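Local coordinates for protein NADPH-flavin oxidoreductase (Helicobacter pylori, PDB 2H0U) that binds FMN and probably uses NAD(P)H to reduce flavins or nitro compounds, as a two-chain member of the nitroreductase family, at residues A[24-27]-A[28-31]; A[91-94]-A[95-98]; A[117-120]-A[121-125]. One frame throughout, in Å; residues are numbered along the deposited sequence.

In the fold
Interactions 1 and 2 are both serine N-caps, starting helices 27-38 and 94-102, whereas interaction 3 is the last turns of helix 113-125. Interaction 1 stands apart, its centre about 34 Å from the centre of interaction 2 and about 40 Å from that of interaction 3, on the opposite side of the chain's centre from the latter. Interactions 2 and 3 are neighbours, centres about 14 Å apart, and touch where Tyr91 packs on Ile118 and Lys119. The side chain of Phe121 in interaction 3 is about 6 Å from a bound FMN, that of Tyr95 in interaction 2 about 11 Å from one. All three reach the second subunit of the dimer.

Interaction 1 of 3, residues A[24-27]-A[28-31]; sequences RISQ and KDWE
Three hydrogen bonds join Ser26 and Gln27 to Asp29, Trp30 and Glu31. Ser26 OG accepts from Asp29 N at 3.1 Å, and Ser26 O takes Trp30 N at 2.9 Å in a nearly straight bond (N-H...O 165°). One residue on, Gln27 O receives Glu31 N at 3.0 Å. The hydroxyl reaches the helix start because chi1 of 75° sets OG between the backbone N and the carbonyl carbon of Ser26. This is an N-cap: Ser26 closes the loop and its side chain satisfies an amide of the first turn of helix 27-38. A water bridges the same corner, accepting from Ser26 N at 2.9 Å and donating to Asp29 OD2 at 2.7 Å, while Asp29 OD1 makes a salt bridge with Arg3 of the second subunit.

Apolar packing accompanies the cap. Ile25 CG2 fits against Asp29 CB at 3.8 Å and Trp30 CB at 4.1 Å, and Ile25 CD1 comes obliquely to the indole, 4.1 Å from Trp30 CE3. Beyond the two segments the indole stacks with His79 and meets Phe194 edge-to-face, and its NE1 bonds to Tyr213 OH of the second subunit. The helix start is thereby joined both to the central sheet and to the dimer partner. The exposed side chains of Gln27 and Glu31 cross, Glu31 OE2 coming to the CG methylene of Gln27, with amide and carboxylate planes 74° apart.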
ATOM      1  N   ARG A  24      -1.631  16.617  21.280  1.00 16.21           N
ATOM      2  CA  ARG A  24      -2.163  15.325  20.855  1.00 16.33           C
ATOM      3  C   ARG A  24      -3.265  15.469  19.812  1.00 13.50           C
ATOM      4  O   ARG A  24      -3.896  16.526  19.669  1.00 11.60           O
ATOM      5  CB  ARG A  24      -2.593  14.452  22.038  1.00 17.82           C
ATOM      6  CG  ARG A  24      -2.436  12.948  21.711  1.00 23.45           C
ATOM      7  CD  ARG A  24      -2.246  12.070  22.975  1.00 32.30           C
ATOM      8  NE  ARG A  24      -3.520  11.510  23.409  1.00 37.69           N
ATOM      9  CZ  ARG A  24      -3.999  10.345  22.992  1.00 40.93           C
ATOM     10  NH1 ARG A  24      -3.289   9.606  22.145  1.00 42.83           N
ATOM     11  NH2 ARG A  24      -5.176   9.911  23.436  1.00 41.65           N
ATOM     12  N   ILE A  25      -3.454  14.410  19.048  1.00 12.63           N
ATOM     13  CA  ILE A  25      -4.505  14.387  18.042  1.00 10.07           C
ATOM     14  C   ILE A  25      -5.809  14.335  18.834  1.00 11.07           C
ATOM     15  O   ILE A  25      -5.921  13.565  19.786  1.00 11.58           O
ATOM     16  CB  ILE A  25      -4.352  13.146  17.150  1.00 10.41           C
ATOM     17  CG1 ILE A  25      -2.989  13.208  16.456  1.00  7.52           C
ATOM     18  CG2 ILE A  25      -5.479  13.097  16.144  1.00  8.65           C
ATOM     19  CD1 ILE A  25      -2.567  11.851  15.749  1.00  7.92           C
ATOM     20  N   SER A  26      -6.780  15.160  18.452  1.00 11.22           N
ATOM     21  CA  SER A  26      -8.052  15.214  19.160  1.00 11.72           C
ATOM     22  C   SER A  26      -8.838  13.917  18.966  1.00 12.83           C
ATOM     23  O   SER A  26      -8.657  13.185  17.961  1.00 12.66           O
ATOM     24  CB  SER A  26      -8.886  16.396  18.641  1.00 11.86           C
ATOM     25  OG  SER A  26      -9.425  16.068  17.370  1.00 12.23           O
ATOM     26  N   GLN A  27      -9.730  13.628  19.911  1.00 12.69           N
ATOM     27  CA  GLN A  27     -10.544  12.430  19.809  1.00 14.04           C
ATOM     28  C   GLN A  27     -11.266  12.346  18.471  1.00 12.80           C
ATOM     29  O   GLN A  27     -11.274  11.307  17.825  1.00 12.06           O
ATOM     30  CB  GLN A  27     -11.579  12.380  20.940  1.00 15.01           C
ATOM     31  CG  GLN A  27     -12.022  10.962  21.211  1.00 21.32           C
ATOM     32  CD  GLN A  27     -10.848  10.092  21.681  1.00 30.66           C
ATOM     33  OE1 GLN A  27      -9.985  10.534  22.470  1.00 36.24           O
ATOM     34  NE2 GLN A  27     -10.804   8.849  21.189  1.00 31.71           N
ATOM     35  N   LYS A  28     -11.851  13.457  18.047  1.00 13.25           N
ATOM     36  CA  LYS A  28     -12.614  13.435  16.809  1.00 13.23           C
ATOM     37  C   LYS A  28     -11.738  13.264  15.557  1.00 11.51           C
ATOM     38  O   LYS A  28     -12.120  12.510  14.653  1.00  9.85           O
ATOM     39  CB  LYS A  28     -13.507  14.669  16.720  1.00 14.44           C
ATOM     40  CG  LYS A  28     -14.841  14.413  17.433  1.00 17.61           C
ATOM     41  CD  LYS A  28     -15.407  15.710  17.952  1.00 25.45           C
ATOM     42  CE  LYS A  28     -16.333  16.381  16.966  1.00 27.70           C
ATOM     43  NZ  LYS A  28     -17.260  17.330  17.701  1.00 29.49           N
ATOM     44  N   ASP A  29     -10.573  13.926  15.523  1.00  9.38           N
ATOM     45  CA  ASP A  29      -9.641  13.744  14.395  1.00  9.53           C
ATOM     46  C   ASP A  29      -9.178  12.277  14.350  1.00  9.98           C
ATOM     47  O   ASP A  29      -9.066  11.688  13.265  1.00  9.77           O
ATOM     48  CB  ASP A  29      -8.434  14.683  14.449  1.00  9.19           C
ATOM     49  CG  ASP A  29      -8.768  16.120  14.014  1.00 11.24           C
ATOM     50  OD1 ASP A  29      -9.887  16.373  13.506  1.00 12.00           O
ATOM     51  OD2 ASP A  29      -7.884  16.984  14.181  1.00 12.37           O
ATOM     52  N   TRP A  30      -8.878  11.689  15.511  1.00  9.19           N
ATOM     53  CA  TRP A  30      -8.403  10.295  15.507  1.00  8.69           C
ATOM     54  C   TRP A  30      -9.496   9.349  14.990  1.00  8.69           C
ATOM     55  O   TRP A  30      -9.219   8.437  14.209  1.00  8.07           O
ATOM     56  CB  TRP A  30      -7.801   9.852  16.855  1.00  8.83           C
ATOM     57  CG  TRP A  30      -7.284   8.446  16.714  1.00 10.22           C
ATOM     58  CD1 TRP A  30      -7.826   7.285  17.239  1.00  8.98           C
ATOM     59  CD2 TRP A  30      -6.178   8.052  15.911  1.00 11.28           C
ATOM     60  NE1 TRP A  30      -7.075   6.181  16.813  1.00  9.01           N
ATOM     61  CE2 TRP A  30      -6.077   6.629  15.988  1.00  9.79           C
ATOM     62  CE3 TRP A  30      -5.247   8.768  15.110  1.00 11.00           C
ATOM     63  CZ2 TRP A  30      -5.088   5.905  15.302  1.00  9.70           C
ATOM     64  CZ3 TRP A  30      -4.258   8.034  14.429  1.00 10.98           C
ATOM     65  CH2 TRP A  30      -4.201   6.623  14.512  1.00 11.45           C
ATOM     66  N   GLU A  31     -10.750   9.579  15.384  1.00  9.02           N
ATOM     67  CA  GLU A  31     -11.851   8.715  14.967  1.00 10.92           C
ATOM     68  C   GLU A  31     -12.001   8.841  13.458  1.00  9.14           C
ATOM     69  O   GLU A  31     -12.305   7.868  12.781  1.00  9.28           O
ATOM     70  CB  GLU A  31     -13.152   9.162  15.672  1.00 11.28           C
ATOM     71  CG  GLU A  31     -13.200   8.702  17.137  1.00 15.61           C
ATOM     72  CD  GLU A  31     -14.303   9.365  17.953  1.00 17.79           C
ATOM     73  OE1 GLU A  31     -14.930  10.366  17.478  1.00 23.40           O
ATOM     74  OE2 GLU A  31     -14.517   8.903  19.102  1.00 25.15           O
TER
HETATM   75  O   HOH W   1      -6.111  16.980  16.265  1.00 17.40           O

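Interaction 2 of 3, residues A[91-94]-A[95-98]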
ATOM      1  N   TYR A  91     -10.111 -19.149  -1.077  1.00 18.72           N
ATOM      2  CA  TYR A  91     -11.469 -19.222  -1.569  1.00 19.00           C
ATOM      3  C   TYR A  91     -12.354 -20.082  -0.675  1.00 19.73           C
ATOM      4  O   TYR A  91     -13.548 -19.845  -0.588  1.00 20.85           O
ATOM      5  CB  TYR A  91     -11.487 -19.798  -2.986  1.00 20.05           C
ATOM      6  CG  TYR A  91     -11.479 -21.309  -3.054  1.00 18.77           C
ATOM      7  CD1 TYR A  91     -12.625 -22.015  -3.407  1.00 22.24           C
ATOM      8  CD2 TYR A  91     -10.319 -22.039  -2.788  1.00 19.57           C
ATOM      9  CE1 TYR A  91     -12.621 -23.403  -3.508  1.00 21.71           C
ATOM     10  CE2 TYR A  91     -10.316 -23.451  -2.869  1.00 21.47           C
ATOM     11  CZ  TYR A  91     -11.468 -24.115  -3.224  1.00 21.70           C
ATOM     12  OH  TYR A  91     -11.459 -25.499  -3.316  1.00 20.43           O
ATOM     13  N   ASP A  92     -11.749 -21.069  -0.018  1.00 19.72           N
ATOM     14  CA  ASP A  92     -12.463 -22.025   0.815  1.00 21.04           C
ATOM     15  C   ASP A  92     -12.329 -21.711   2.299  1.00 20.30           C
ATOM     16  O   ASP A  92     -12.706 -22.523   3.142  1.00 20.07           O
ATOM     17  CB  ASP A  92     -11.983 -23.449   0.530  1.00 21.02           C
ATOM     18  CG  ASP A  92     -10.465 -23.640   0.765  1.00 24.14           C
ATOM     19  OD1 ASP A  92      -9.667 -22.671   0.624  1.00 21.19           O
ATOM     20  OD2 ASP A  92     -10.068 -24.803   1.075  1.00 24.75           O
ATOM     21  N   SER A  93     -11.810 -20.532   2.630  1.00 18.76           N
ATOM     22  CA  SER A  93     -11.577 -20.234   4.036  1.00 17.77           C
ATOM     23  C   SER A  93     -12.872 -19.759   4.737  1.00 18.12           C
ATOM     24  O   SER A  93     -13.761 -19.164   4.103  1.00 18.09           O
ATOM     25  CB  SER A  93     -10.474 -19.197   4.187  1.00 17.51           C
ATOM     26  OG  SER A  93     -10.925 -17.950   3.720  1.00 17.04           O
ATOM     27  N   ASP A  94     -12.955 -20.010   6.038  1.00 17.73           N
ATOM     28  CA  ASP A  94     -14.079 -19.502   6.837  1.00 17.72           C
ATOM     29  C   ASP A  94     -14.205 -17.966   6.726  1.00 16.69           C
ATOM     30  O   ASP A  94     -15.333 -17.461   6.658  1.00 16.23           O
ATOM     31  CB  ASP A  94     -13.954 -19.903   8.311  1.00 17.93           C
ATOM     32  CG  ASP A  94     -14.172 -21.399   8.550  1.00 21.92           C
ATOM     33  OD1 ASP A  94     -14.782 -22.088   7.704  1.00 20.75           O
ATOM     34  OD2 ASP A  94     -13.720 -21.882   9.612  1.00 24.12           O
ATOM     35  N   TYR A  95     -13.075 -17.239   6.722  1.00 16.18           N
ATOM     36  CA  TYR A  95     -13.116 -15.775   6.717  1.00 16.59           C
ATOM     37  C   TYR A  95     -13.740 -15.223   5.422  1.00 16.43           C
ATOM     38  O   TYR A  95     -14.542 -14.278   5.446  1.00 15.71           O
ATOM     39  CB  TYR A  95     -11.693 -15.134   6.866  1.00 15.98           C
ATOM     40  CG  TYR A  95     -11.803 -13.632   6.763  1.00 15.27           C
ATOM     41  CD1 TYR A  95     -12.422 -12.895   7.774  1.00 17.10           C
ATOM     42  CD2 TYR A  95     -11.399 -12.959   5.604  1.00 15.34           C
ATOM     43  CE1 TYR A  95     -12.581 -11.499   7.677  1.00 17.20           C
ATOM     44  CE2 TYR A  95     -11.572 -11.571   5.477  1.00 15.30           C
ATOM     45  CZ  TYR A  95     -12.157 -10.854   6.521  1.00 15.82           C
ATOM     46  OH  TYR A  95     -12.339  -9.493   6.412  1.00 16.77           O
ATOM     47  N   VAL A  96     -13.342 -15.796   4.281  1.00 17.03           N
ATOM     48  CA  VAL A  96     -13.882 -15.328   3.001  1.00 17.23           C
ATOM     49  C   VAL A  96     -15.404 -15.574   2.946  1.00 17.19           C
ATOM     50  O   VAL A  96     -16.170 -14.679   2.546  1.00 17.15           O
ATOM     51  CB  VAL A  96     -13.136 -15.955   1.785  1.00 16.64           C
ATOM     52  CG1 VAL A  96     -13.926 -15.758   0.493  1.00 17.57           C
ATOM     53  CG2 VAL A  96     -11.721 -15.286   1.649  1.00 15.40           C
ATOM     54  N   LYS A  97     -15.844 -16.762   3.365  1.00 16.63           N
ATOM     55  CA  LYS A  97     -17.280 -17.042   3.403  1.00 16.94           C
ATOM     56  C   LYS A  97     -17.944 -16.013   4.332  1.00 17.05           C
ATOM     57  O   LYS A  97     -18.973 -15.457   3.984  1.00 16.33           O
ATOM     58  CB  LYS A  97     -17.566 -18.479   3.828  1.00 16.43           C
ATOM     59  CG  LYS A  97     -19.063 -18.910   3.732  1.00 18.13           C
ATOM     60  CD  LYS A  97     -19.212 -20.387   3.945  1.00 17.03           C
ATOM     61  CE  LYS A  97     -20.699 -20.796   4.130  1.00 17.19           C
ATOM     62  NZ  LYS A  97     -20.872 -22.308   4.126  1.00 19.07           N
ATOM     63  N   LYS A  98     -17.309 -15.717   5.467  1.00 16.96           N
ATOM     64  CA  LYS A  98     -17.862 -14.754   6.421  1.00 18.12           C
ATOM     65  C   LYS A  98     -17.996 -13.325   5.906  1.00 17.50           C
ATOM     66  O   LYS A  98     -19.045 -12.730   6.051  1.00 16.89           O
ATOM     67  CB  LYS A  98     -17.053 -14.750   7.723  1.00 19.17           C
ATOM     68  CG  LYS A  98     -17.657 -13.877   8.851  1.00 21.05           C
ATOM     69  CD  LYS A  98     -16.761 -13.918  10.076  1.00 19.68           C
ATOM     70  CE  LYS A  98     -17.555 -14.040  11.361  1.00 29.67           C
ATOM     71  NZ  LYS A  98     -16.679 -13.755  12.528  1.00 32.88           N
TER
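Ser93 and Asp94 turn the chain from the loop after strand 79-86 into helix 94-102, and their carbonyls accept the first i to i+4 bonds of that helix. Lys97 N gives to Ser93 O at 3.3 Å, long but almost straight at the hydrogen (174°). Lys98 N reaches Asp94 O at 2.9 Å, the shorter of the two although more bent, at 152°. Ser93 is the N-cap: its backbone is still extended, whereas Asp94 already has helical angles.

The side chain of Ser93 completes the cap. A chi1 of 69° turns OG back over the start of the helix, where it accepts from Val96 N at 3.3 Å. The same hydroxyl bonds to Thr90 O, so it ties the loop ahead of the cap to the first turn of the helix. Asp94, next after the cap, has CG on the side of its own backbone N. A negative group here would be expected to suit the positive end of the helix dipole.

Tyr95 and Val96 face the protein, while Lys97 and Lys98 reach away from the cap. Tyr95 OH hydrogen-bonds to Leu46 O and to Trp207 NE1 of the second subunit, which brings this helix start to the dimer interface. Val96 packs on Leu46, Val89 and Tyr108, and Tyr108 OH also bonds to Tyr91 O. On the side facing the cap, the methyl CG2 of Val96, lying beside that residue's backbone N, rests against the serine hydroxyl, 3.5 Å from Ser93 OG.

Interaction 3 of 3, residues A[117-120]-A[121-125]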
ATOM      1  N   ILE A 117     -13.589 -18.549  -9.355  1.00 19.37           N
ATOM      2  CA  ILE A 117     -12.836 -17.413  -9.914  1.00 18.90           C
ATOM      3  C   ILE A 117     -11.784 -16.925  -8.908  1.00 18.58           C
ATOM      4  O   ILE A 117     -10.647 -16.680  -9.270  1.00 17.38           O
ATOM      5  CB  ILE A 117     -13.766 -16.234 -10.343  1.00 19.49           C
ATOM      6  CG1 ILE A 117     -14.549 -16.603 -11.608  1.00 20.16           C
ATOM      7  CG2 ILE A 117     -12.939 -14.940 -10.547  1.00 19.03           C
ATOM      8  CD1 ILE A 117     -15.646 -15.597 -11.986  1.00 19.44           C
ATOM      9  N   ILE A 118     -12.174 -16.839  -7.638  1.00 18.60           N
ATOM     10  CA  ILE A 118     -11.262 -16.492  -6.559  1.00 18.39           C
ATOM     11  C   ILE A 118     -10.156 -17.531  -6.446  1.00 18.34           C
ATOM     12  O   ILE A 118      -8.983 -17.181  -6.350  1.00 17.48           O
ATOM     13  CB  ILE A 118     -11.974 -16.357  -5.202  1.00 18.37           C
ATOM     14  CG1 ILE A 118     -12.981 -15.191  -5.253  1.00 20.32           C
ATOM     15  CG2 ILE A 118     -10.933 -16.152  -4.045  1.00 16.68           C
ATOM     16  CD1 ILE A 118     -13.631 -14.858  -3.903  1.00 18.53           C
ATOM     17  N   LYS A 119     -10.543 -18.806  -6.465  1.00 16.63           N
ATOM     18  CA  LYS A 119      -9.549 -19.863  -6.409  1.00 16.46           C
ATOM     19  C   LYS A 119      -8.494 -19.722  -7.547  1.00 15.16           C
ATOM     20  O   LYS A 119      -7.295 -19.764  -7.300  1.00 14.21           O
ATOM     21  CB  LYS A 119     -10.231 -21.228  -6.491  1.00 16.06           C
ATOM     22  CG  LYS A 119      -9.252 -22.384  -6.495  1.00 16.63           C
ATOM     23  CD  LYS A 119     -10.009 -23.660  -6.628  1.00 19.62           C
ATOM     24  CE  LYS A 119      -9.143 -24.897  -6.398  1.00 21.30           C
ATOM     25  NZ  LYS A 119      -8.273 -25.130  -7.555  1.00 22.67           N
ATOM     26  N   ASN A 120      -8.954 -19.618  -8.791  1.00 15.73           N
ATOM     27  CA  ASN A 120      -8.021 -19.478  -9.921  1.00 15.99           C
ATOM     28  C   ASN A 120      -7.155 -18.215  -9.824  1.00 15.76           C
ATOM     29  O   ASN A 120      -5.961 -18.235 -10.138  1.00 15.92           O
ATOM     30  CB  ASN A 120      -8.764 -19.433 -11.233  1.00 16.30           C
ATOM     31  CG  ASN A 120      -7.825 -19.264 -12.423  1.00 18.13           C
ATOM     32  OD1 ASN A 120      -7.135 -20.209 -12.821  1.00 20.25           O
ATOM     33  ND2 ASN A 120      -7.787 -18.047 -12.995  1.00 22.91           N
ATOM     34  N   PHE A 121      -7.789 -17.113  -9.458  1.00 14.83           N
ATOM     35  CA  PHE A 121      -7.106 -15.839  -9.301  1.00 15.25           C
ATOM     36  C   PHE A 121      -5.948 -15.970  -8.327  1.00 14.81           C
ATOM     37  O   PHE A 121      -4.830 -15.583  -8.642  1.00 15.33           O
ATOM     38  CB  PHE A 121      -8.122 -14.826  -8.795  1.00 15.48           C
ATOM     39  CG  PHE A 121      -7.527 -13.540  -8.288  1.00 17.16           C
ATOM     40  CD1 PHE A 121      -6.790 -12.695  -9.128  1.00 18.00           C
ATOM     41  CD2 PHE A 121      -7.791 -13.129  -6.992  1.00 20.47           C
ATOM     42  CE1 PHE A 121      -6.290 -11.466  -8.667  1.00 17.96           C
ATOM     43  CE2 PHE A 121      -7.293 -11.902  -6.518  1.00 21.51           C
ATOM     44  CZ  PHE A 121      -6.534 -11.077  -7.359  1.00 19.59           C
ATOM     45  N   GLN A 122      -6.214 -16.503  -7.142  1.00 14.47           N
ATOM     46  CA  GLN A 122      -5.158 -16.635  -6.126  1.00 15.16           C
ATOM     47  C   GLN A 122      -4.069 -17.667  -6.438  1.00 16.76           C
ATOM     48  O   GLN A 122      -2.889 -17.354  -6.339  1.00 17.49           O
ATOM     49  CB  GLN A 122      -5.777 -16.965  -4.788  1.00 16.08           C
ATOM     50  CG  GLN A 122      -6.597 -15.788  -4.201  1.00 16.18           C
ATOM     51  CD  GLN A 122      -6.944 -16.065  -2.741  1.00 17.07           C
ATOM     52  OE1 GLN A 122      -7.265 -17.184  -2.396  1.00 18.80           O
ATOM     53  NE2 GLN A 122      -6.882 -15.033  -1.888  1.00 16.57           N
ATOM     54  N   GLU A 123      -4.490 -18.885  -6.795  1.00 16.96           N
ATOM     55  CA  GLU A 123      -3.590 -20.018  -7.022  1.00 17.91           C
ATOM     56  C   GLU A 123      -2.776 -19.865  -8.301  1.00 18.02           C
ATOM     57  O   GLU A 123      -1.585 -20.181  -8.310  1.00 18.13           O
ATOM     58  CB  GLU A 123      -4.369 -21.324  -7.042  1.00 17.99           C
ATOM     59  CG  GLU A 123      -5.065 -21.626  -5.713  1.00 17.18           C
ATOM     60  CD  GLU A 123      -5.708 -23.005  -5.631  1.00 19.24           C
ATOM     61  OE1 GLU A 123      -5.704 -23.802  -6.600  1.00 21.37           O
ATOM     62  OE2 GLU A 123      -6.244 -23.306  -4.557  1.00 20.45           O
ATOM     63  N   ASN A 124      -3.417 -19.374  -9.363  1.00 17.39           N
ATOM     64  CA  ASN A 124      -2.787 -19.349 -10.679  1.00 18.89           C
ATOM     65  C   ASN A 124      -2.389 -17.973 -11.140  1.00 18.21           C
ATOM     66  O   ASN A 124      -1.215 -17.738 -11.470  1.00 19.11           O
ATOM     67  CB  ASN A 124      -3.694 -20.008 -11.702  1.00 18.56           C
ATOM     68  CG  ASN A 124      -3.995 -21.458 -11.350  1.00 21.16           C
ATOM     69  OD1 ASN A 124      -5.098 -21.945 -11.594  1.00 23.53           O
ATOM     70  ND2 ASN A 124      -3.024 -22.142 -10.745  1.00 21.79           N
ATOM     71  N   ASP A 125      -3.341 -17.046 -11.162  1.00 18.69           N
ATOM     72  CA  ASP A 125      -3.002 -15.677 -11.585  1.00 18.59           C
ATOM     73  C   ASP A 125      -1.939 -15.053 -10.702  1.00 19.33           C
ATOM     74  O   ASP A 125      -1.013 -14.410 -11.225  1.00 19.07           O
ATOM     75  CB  ASP A 125      -4.225 -14.762 -11.597  1.00 18.85           C
ATOM     76  CG  ASP A 125      -5.215 -15.120 -12.686  1.00 19.39           C
ATOM     77  OD1 ASP A 125      -4.826 -15.748 -13.658  1.00 18.39           O
ATOM     78  OD2 ASP A 125      -6.393 -14.760 -12.565  1.00 23.36           O
TER
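Asn120 O is gripped by two backbone amides, Asn124 N at 2.9 Å and Asp125 N at 3.1 Å. The two donors come differently: Asp125 N lies in the carbonyl plane, whereas Asn124 N is tilted 34° out of it. The first is the i to i+4 bond, noticeably bent, and the second is i to i+5, a pi-type turn that widens helix 113-125 as it ends. Before it the helix is regular, with Ile117 O, Ile118 O and Lys119 O accepting from the backbone N of Phe121, Gln122 and Glu123 in turn.

Along one side, Lys119 and Glu123 form an i to i+4 salt bridge, Lys119 NZ to Glu123 OE1 at 3.0 Å. The lysine chain is extended until a bend at chi4 (-75°) brings NZ over the carboxylate, so the bond arrives from above its plane, 41° out of it. The aliphatic part of the lysine shares the contact, with Lys119 CG 3.7 Å from Glu123 OE2. Ile118 and Gln122 run side by side, pointing the same way, with Ile118 CG2 4.2 Å from Gln122 OE1; the amide nitrogen of Gln122 bonds to Val89 O. Phe121 CB lies 3.2 Å from Ile117 O, and Ile118 O lies at the edge of the Phe121 ring, near its plane.

That ring packs on Ser43, Ile44 and Met126 and on Glu164 of the second subunit, a residue that binds FMN. Tyr91, from the loop between strand 79-86 and helix 94-102, packs on Ile118 and Lys119 of helix 113-125.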